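Local atomic coordinates of exopolysaccharide biosynthesis protein (Pantoea stewartii subsp. stewartii DC283, PDB entry 6TGF), a protein that modifies the exopolysaccharide of bacterial biofilms, probably as a glycan hydrolase built on a bacteriophage tailspike-like parallel beta-helix. Residues T412-S417 with P433-S438; N456-I461 with H477-T482. One frame throughout, in Å; residues are numbered along the deposited sequence.

Contact 1 (T412-S417 with P433-S438); sequences TAIELS and PRCSQS. With EDO (1,2-ethanediol), chain Z.
With CG1 anti to the carbonyl carbon (chi1 -48°), Ile414 CG1 lies beside its own backbone N and faces Cys435, and Ser438, whose OG takes the same kind of position (chi1 -66°), puts its hydroxyl against that N-H. Ile414 N donates to Ser438 OG at 3.1 Å. The hydroxyl donates in turn to Ser436 O, 3.0 Å from Ser438 OG. That carbonyl oxygen is thus gripped twice: Ala413 N reaches Ser436 O at 3.0 Å almost in line with the C=O bond, while the serine hydroxyl comes from above the carbonyl plane. Serine suits the place because one small group both accepts and donates within a buried corner. Thr412 and Ser436 form a parallel bridge, and the next residues, Ala413 and Gln437, both take left-handed backbone angles, so successive coils of the parallel beta-helix bend at matching corners. Here Ala413 CA sits 3.4 Å from Gln437 O, a CA-H...O contact between the two bends, and the short methyl of Ala413 packs beside Trp444 of the second subunit. On the apolar side, Ile414 CG1 meets Cys435 SG at 3.6 Å; the indole of Trp459 touches both residues and Ser438 as well. Ser436 OG makes a weak hydrogen bond to a 1,2-ethanediol, probably from the crystallisation liquor. Glu415 bonds through its carboxylate to His441 and Asn442 of the second subunit.

Contact 2 (N456-I461 with H477-T482); sequences NGQWII and HSRLNT
Gly457 O is gripped by Arg479 and by water: Arg479 N donates to it at 2.8 Å, a nearly straight bond arriving from above the carbonyl plane, Arg479 NE adds a weak bond at 3.5 Å, and a water that also donates to His477 O donates to it as well. A bend at chi3 (-75°) turns NE of Arg479 back toward this oxygen. The guanidinium then stacks on the amide of Gln458, the two planes 10° apart, with Gln458 NE2 3.5 Å above the guanidinium plane and offset toward its rim. Arginine suits the site, since its flat end can stack while its N-H groups bond around the rim: a second water, in the guanidinium plane, accepts from Arg479 NH2 at 2.7 Å and donates to Asn456 O. Gln458 OE1 is meanwhile taken by Gln437 N. Strands 458-461 and 479-482 run parallel, their axes 4.6 Å apart at closest approach, as neighbouring rungs of the parallel beta-helix, joined by backbone bonds that alternate between the strands from Arg479 to Ile461. On one face Trp459 stands beside Leu480 and Ile461 beside Thr482; Leu480 CD2 packs against Trp459 CB at 4.1 Å and Ile461 CD1 at 4.2 Å. Gly457, lacking a side chain, lets the Trp459 indole and Ser478 lie close to its backbone; Ser478 OG, bonded to Ile454 O, also weakly accepts from Gly457 N. Asn481 ND2 reaches Val513 O of the second subunit.

Overall arrangement
Contacts 1 and 2 follow one another along the chain and along the axis of the beta-helix, their centres about 9 Å apart. Each pairs equivalent parts of two consecutive coils, and the two contacts meet where segment 456-461 lies beside segment 433-438, with probable backbone hydrogen bonds from Gln458 N to Cys435 O at 2.7 Å and from Ser438 N to Gln458 O at 3.0 Å. Together the four segments form four successive layers of the solenoid, and the Trp459 side chain of contact 2 belongs to both contacts. Both contacts also touch the second subunit, so the same coils that build the helix contribute to the three-chain assembly.

Contact 1 (T412-S417 with P433-S438)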
loop_
_atom_site.group_PDB
_atom_site.type_symbol
_atom_site.label_atom_id
_atom_site.label_comp_id
_atom_site.label_asym_id
_atom_site.label_seq_id
_atom_site.Cartn_x
_atom_site.Cartn_y
_atom_site.Cartn_z
ATOM N N THR B 412 1.989 16.982 9.535
ATOM C CA THR B 412 1.310 16.784 8.224
ATOM C C THR B 412 1.714 15.438 7.612
ATOM O O THR B 412 2.890 15.052 7.744
ATOM C CB THR B 412 1.620 17.945 7.270
ATOM O OG1 THR B 412 1.204 19.154 7.905
ATOM C CG2 THR B 412 0.932 17.813 5.928
ATOM N N ALA B 413 0.756 14.766 6.964
ATOM C CA ALA B 413 0.948 13.568 6.112
ATOM C C ALA B 413 1.732 12.489 6.870
ATOM O O ALA B 413 2.768 12.025 6.350
ATOM C CB ALA B 413 1.631 13.966 4.826
ATOM N N ILE B 414 1.246 12.108 8.055
ATOM C CA ILE B 414 1.761 10.948 8.843
ATOM C C ILE B 414 1.028 9.700 8.341
ATOM O O ILE B 414 -0.214 9.686 8.410
ATOM C CB ILE B 414 1.559 11.149 10.362
ATOM C CG1 ILE B 414 2.024 12.527 10.848
ATOM C CG2 ILE B 414 2.213 10.014 11.141
ATOM C CD1 ILE B 414 3.485 12.618 11.215
ATOM N N GLU B 415 1.762 8.701 7.842
ATOM C CA GLU B 415 1.188 7.420 7.350
ATOM C C GLU B 415 1.862 6.252 8.081
ATOM O O GLU B 415 2.983 5.876 7.689
ATOM C CB GLU B 415 1.340 7.312 5.831
ATOM C CG GLU B 415 0.700 6.065 5.250
ATOM C CD GLU B 415 0.596 6.048 3.735
ATOM O OE1 GLU B 415 -0.213 5.262 3.215
ATOM O OE2 GLU B 415 1.330 6.815 3.079
ATOM N N LEU B 416 1.196 5.718 9.110
ATOM C CA LEU B 416 1.632 4.516 9.872
ATOM C C LEU B 416 0.881 3.302 9.323
ATOM O O LEU B 416 -0.363 3.348 9.303
ATOM C CB LEU B 416 1.331 4.712 11.360
ATOM C CG LEU B 416 1.752 6.052 11.961
ATOM C CD1 LEU B 416 1.225 6.183 13.380
ATOM C CD2 LEU B 416 3.264 6.219 11.934
ATOM N N SER B 417 1.599 2.261 8.894
ATOM C CA SER B 417 1.010 1.061 8.242
ATOM C C SER B 417 1.727 -0.222 8.684
ATOM O O SER B 417 2.950 -0.170 8.921
ATOM C CB SER B 417 1.026 1.212 6.744
ATOM O OG SER B 417 2.348 1.409 6.267
ATOM N N PRO B 433 -0.252 14.290 18.475
ATOM C CA PRO B 433 -1.285 15.327 18.450
ATOM C C PRO B 433 -1.175 16.224 17.206
ATOM O O PRO B 433 -0.080 16.382 16.692
ATOM C CB PRO B 433 -1.023 16.141 19.727
ATOM C CG PRO B 433 0.444 15.909 20.027
ATOM C CD PRO B 433 0.722 14.496 19.559
ATOM N N ARG B 434 -2.310 16.771 16.755
ATOM C CA ARG B 434 -2.404 17.745 15.633
ATOM C C ARG B 434 -1.725 17.179 14.379
ATOM O O ARG B 434 -0.896 17.893 13.782
ATOM C CB ARG B 434 -1.759 19.077 16.028
ATOM C CG ARG B 434 -2.406 19.765 17.220
ATOM C CD ARG B 434 -1.844 21.163 17.374
ATOM N NE ARG B 434 -2.366 21.870 18.534
ATOM C CZ ARG B 434 -2.007 23.099 18.896
ATOM N NH1 ARG B 434 -1.113 23.772 18.189
ATOM N NH2 ARG B 434 -2.547 23.653 19.967
ATOM N N CYS B 435 -2.061 15.944 13.999
ATOM C CA CYS B 435 -1.615 15.299 12.736
ATOM C C CYS B 435 -2.721 15.446 11.685
ATOM O O CYS B 435 -3.791 14.831 11.864
ATOM C CB CYS B 435 -1.273 13.831 12.954
ATOM S SG CYS B 435 0.306 13.584 13.805
ATOM N N SER B 436 -2.470 16.247 10.644
ATOM C CA SER B 436 -3.426 16.557 9.548
ATOM C C SER B 436 -3.087 15.716 8.311
ATOM O O SER B 436 -1.904 15.359 8.149
ATOM C CB SER B 436 -3.418 18.032 9.237
ATOM O OG SER B 436 -3.492 18.803 10.429
ATOM N N GLN B 437 -4.097 15.407 7.488
ATOM C CA GLN B 437 -3.979 14.622 6.225
ATOM C C GLN B 437 -3.214 13.314 6.486
ATOM O O GLN B 437 -2.368 12.948 5.645
ATOM C CB GLN B 437 -3.283 15.457 5.147
ATOM C CG GLN B 437 -4.053 16.705 4.731
ATOM C CD GLN B 437 -3.849 17.877 5.660
ATOM O OE1 GLN B 437 -4.802 18.464 6.167
ATOM N NE2 GLN B 437 -2.597 18.233 5.890
ATOM N N SER B 438 -3.516 12.624 7.592
ATOM C CA SER B 438 -2.754 11.451 8.099
ATOM C C SER B 438 -3.568 10.158 7.947
ATOM O O SER B 438 -4.806 10.250 7.828
ATOM C CB SER B 438 -2.332 11.687 9.522
ATOM O OG SER B 438 -1.397 12.753 9.590
HETATM C C1 EDO Z . -5.400 21.523 7.731
HETATM O O1 EDO Z . -4.835 21.440 9.026
HETATM C C2 EDO Z . -6.868 21.283 7.717
HETATM O O2 EDO Z . -7.610 22.184 6.911
#

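Contact 2 (N456-I461 with H477-T482)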
loop_
_atom_site.group_PDB
_atom_site.type_symbol
_atom_site.label_atom_id
_atom_site.label_comp_id
_atom_site.label_asym_id
_atom_site.label_seq_id
_atom_site.Cartn_x
_atom_site.Cartn_y
_atom_site.Cartn_z
ATOM N N ASN B 456 -7.001 16.249 18.133
ATOM C CA ASN B 456 -6.961 17.459 17.266
ATOM C C ASN B 456 -6.381 17.102 15.891
ATOM O O ASN B 456 -5.803 17.998 15.242
ATOM C CB ASN B 456 -6.171 18.589 17.935
ATOM C CG ASN B 456 -6.932 19.247 19.066
ATOM O OD1 ASN B 456 -8.049 19.718 18.871
ATOM N ND2 ASN B 456 -6.332 19.297 20.244
ATOM N N GLY B 457 -6.555 15.850 15.453
ATOM C CA GLY B 457 -5.949 15.310 14.221
ATOM C C GLY B 457 -6.951 15.200 13.086
ATOM O O GLY B 457 -8.104 15.651 13.256
ATOM N N GLN B 458 -6.504 14.634 11.962
ATOM C CA GLN B 458 -7.332 14.269 10.781
ATOM C C GLN B 458 -6.784 12.954 10.218
ATOM O O GLN B 458 -5.730 12.991 9.549
ATOM C CB GLN B 458 -7.305 15.387 9.738
ATOM C CG GLN B 458 -8.193 15.126 8.530
ATOM C CD GLN B 458 -7.993 16.151 7.439
ATOM O OE1 GLN B 458 -6.870 16.469 7.054
ATOM N NE2 GLN B 458 -9.093 16.677 6.929
ATOM N N TRP B 459 -7.468 11.840 10.501
ATOM C CA TRP B 459 -6.960 10.462 10.270
ATOM C C TRP B 459 -7.962 9.648 9.446
ATOM O O TRP B 459 -9.158 9.657 9.792
ATOM C CB TRP B 459 -6.676 9.768 11.607
ATOM C CG TRP B 459 -5.544 10.360 12.389
ATOM C CD1 TRP B 459 -5.615 11.365 13.308
ATOM C CD2 TRP B 459 -4.163 9.959 12.340
ATOM N NE1 TRP B 459 -4.375 11.623 13.828
ATOM C CE2 TRP B 459 -3.464 10.776 13.254
ATOM C CE3 TRP B 459 -3.451 8.997 11.614
ATOM C CZ2 TRP B 459 -2.090 10.654 13.458
ATOM C CZ3 TRP B 459 -2.092 8.880 11.815
ATOM C CH2 TRP B 459 -1.422 9.699 12.725
ATOM N N ILE B 460 -7.475 8.983 8.393
ATOM C CA ILE B 460 -8.081 7.736 7.839
ATOM C C ILE B 460 -7.503 6.575 8.655
ATOM O O ILE B 460 -6.265 6.489 8.752
ATOM C CB ILE B 460 -7.810 7.573 6.328
ATOM C CG1 ILE B 460 -8.527 8.645 5.502
ATOM C CG2 ILE B 460 -8.184 6.169 5.865
ATOM C CD1 ILE B 460 -8.144 8.662 4.035
ATOM N N ILE B 461 -8.364 5.736 9.236
ATOM C CA ILE B 461 -7.956 4.569 10.075
ATOM C C ILE B 461 -8.670 3.316 9.556
ATOM O O ILE B 461 -9.851 3.124 9.893
ATOM C CB ILE B 461 -8.236 4.834 11.569
ATOM C CG1 ILE B 461 -7.644 6.175 12.020
ATOM C CG2 ILE B 461 -7.739 3.672 12.418
ATOM C CD1 ILE B 461 -7.849 6.499 13.485
ATOM N N HIS B 477 -11.345 15.842 19.844
ATOM C CA HIS B 477 -11.557 16.816 18.736
ATOM C C HIS B 477 -10.931 16.302 17.432
ATOM O O HIS B 477 -10.727 17.127 16.521
ATOM C CB HIS B 477 -10.980 18.194 19.100
ATOM C CG HIS B 477 -11.537 18.785 20.351
ATOM N ND1 HIS B 477 -12.831 19.265 20.431
ATOM C CD2 HIS B 477 -10.980 18.992 21.563
ATOM C CE1 HIS B 477 -13.048 19.730 21.644
ATOM N NE2 HIS B 477 -11.928 19.577 22.358
ATOM N N SER B 478 -10.640 15.000 17.336
ATOM C CA SER B 478 -9.910 14.394 16.192
ATOM C C SER B 478 -10.903 14.028 15.083
ATOM O O SER B 478 -11.919 13.378 15.388
ATOM C CB SER B 478 -9.097 13.204 16.625
ATOM O OG SER B 478 -8.066 12.936 15.686
ATOM N N ARG B 479 -10.608 14.438 13.847
ATOM C CA ARG B 479 -11.474 14.228 12.655
ATOM C C ARG B 479 -11.169 12.847 12.062
ATOM O O ARG B 479 -10.275 12.757 11.193
ATOM C CB ARG B 479 -11.248 15.355 11.641
ATOM C CG ARG B 479 -11.480 16.754 12.194
ATOM C CD ARG B 479 -11.051 17.833 11.218
ATOM N NE ARG B 479 -9.606 17.994 11.143
ATOM C CZ ARG B 479 -8.964 18.697 10.211
ATOM N NH1 ARG B 479 -9.634 19.310 9.249
ATOM N NH2 ARG B 479 -7.646 18.781 10.243
ATOM N N LEU B 480 -11.880 11.812 12.522
ATOM C CA LEU B 480 -11.611 10.392 12.169
ATOM C C LEU B 480 -12.489 9.970 10.984
ATOM O O LEU B 480 -13.637 10.443 10.895
ATOM C CB LEU B 480 -11.869 9.505 13.391
ATOM C CG LEU B 480 -11.147 9.916 14.674
ATOM C CD1 LEU B 480 -11.309 8.846 15.744
ATOM C CD2 LEU B 480 -9.671 10.191 14.421
ATOM N N ASN B 481 -11.943 9.111 10.118
ATOM C CA ASN B 481 -12.624 8.507 8.942
ATOM C C ASN B 481 -12.219 7.026 8.891
ATOM O O ASN B 481 -11.175 6.718 8.281
ATOM C CB ASN B 481 -12.283 9.283 7.665
ATOM C CG ASN B 481 -13.232 9.013 6.518
ATOM O OD1 ASN B 481 -13.904 7.984 6.483
ATOM N ND2 ASN B 481 -13.292 9.935 5.570
ATOM N N THR B 482 -12.996 6.147 9.535
ATOM C CA THR B 482 -12.530 4.805 9.982
ATOM C C THR B 482 -13.325 3.682 9.308
ATOM O O THR B 482 -14.509 3.897 8.981
ATOM C CB THR B 482 -12.597 4.681 11.511
ATOM O OG1 THR B 482 -13.944 4.406 11.897
ATOM C CG2 THR B 482 -12.112 5.924 12.226
HETATM O O HOH W 1 -5.881 18.001 12.150
HETATM O O HOH W 2 -9.086 18.031 14.528
#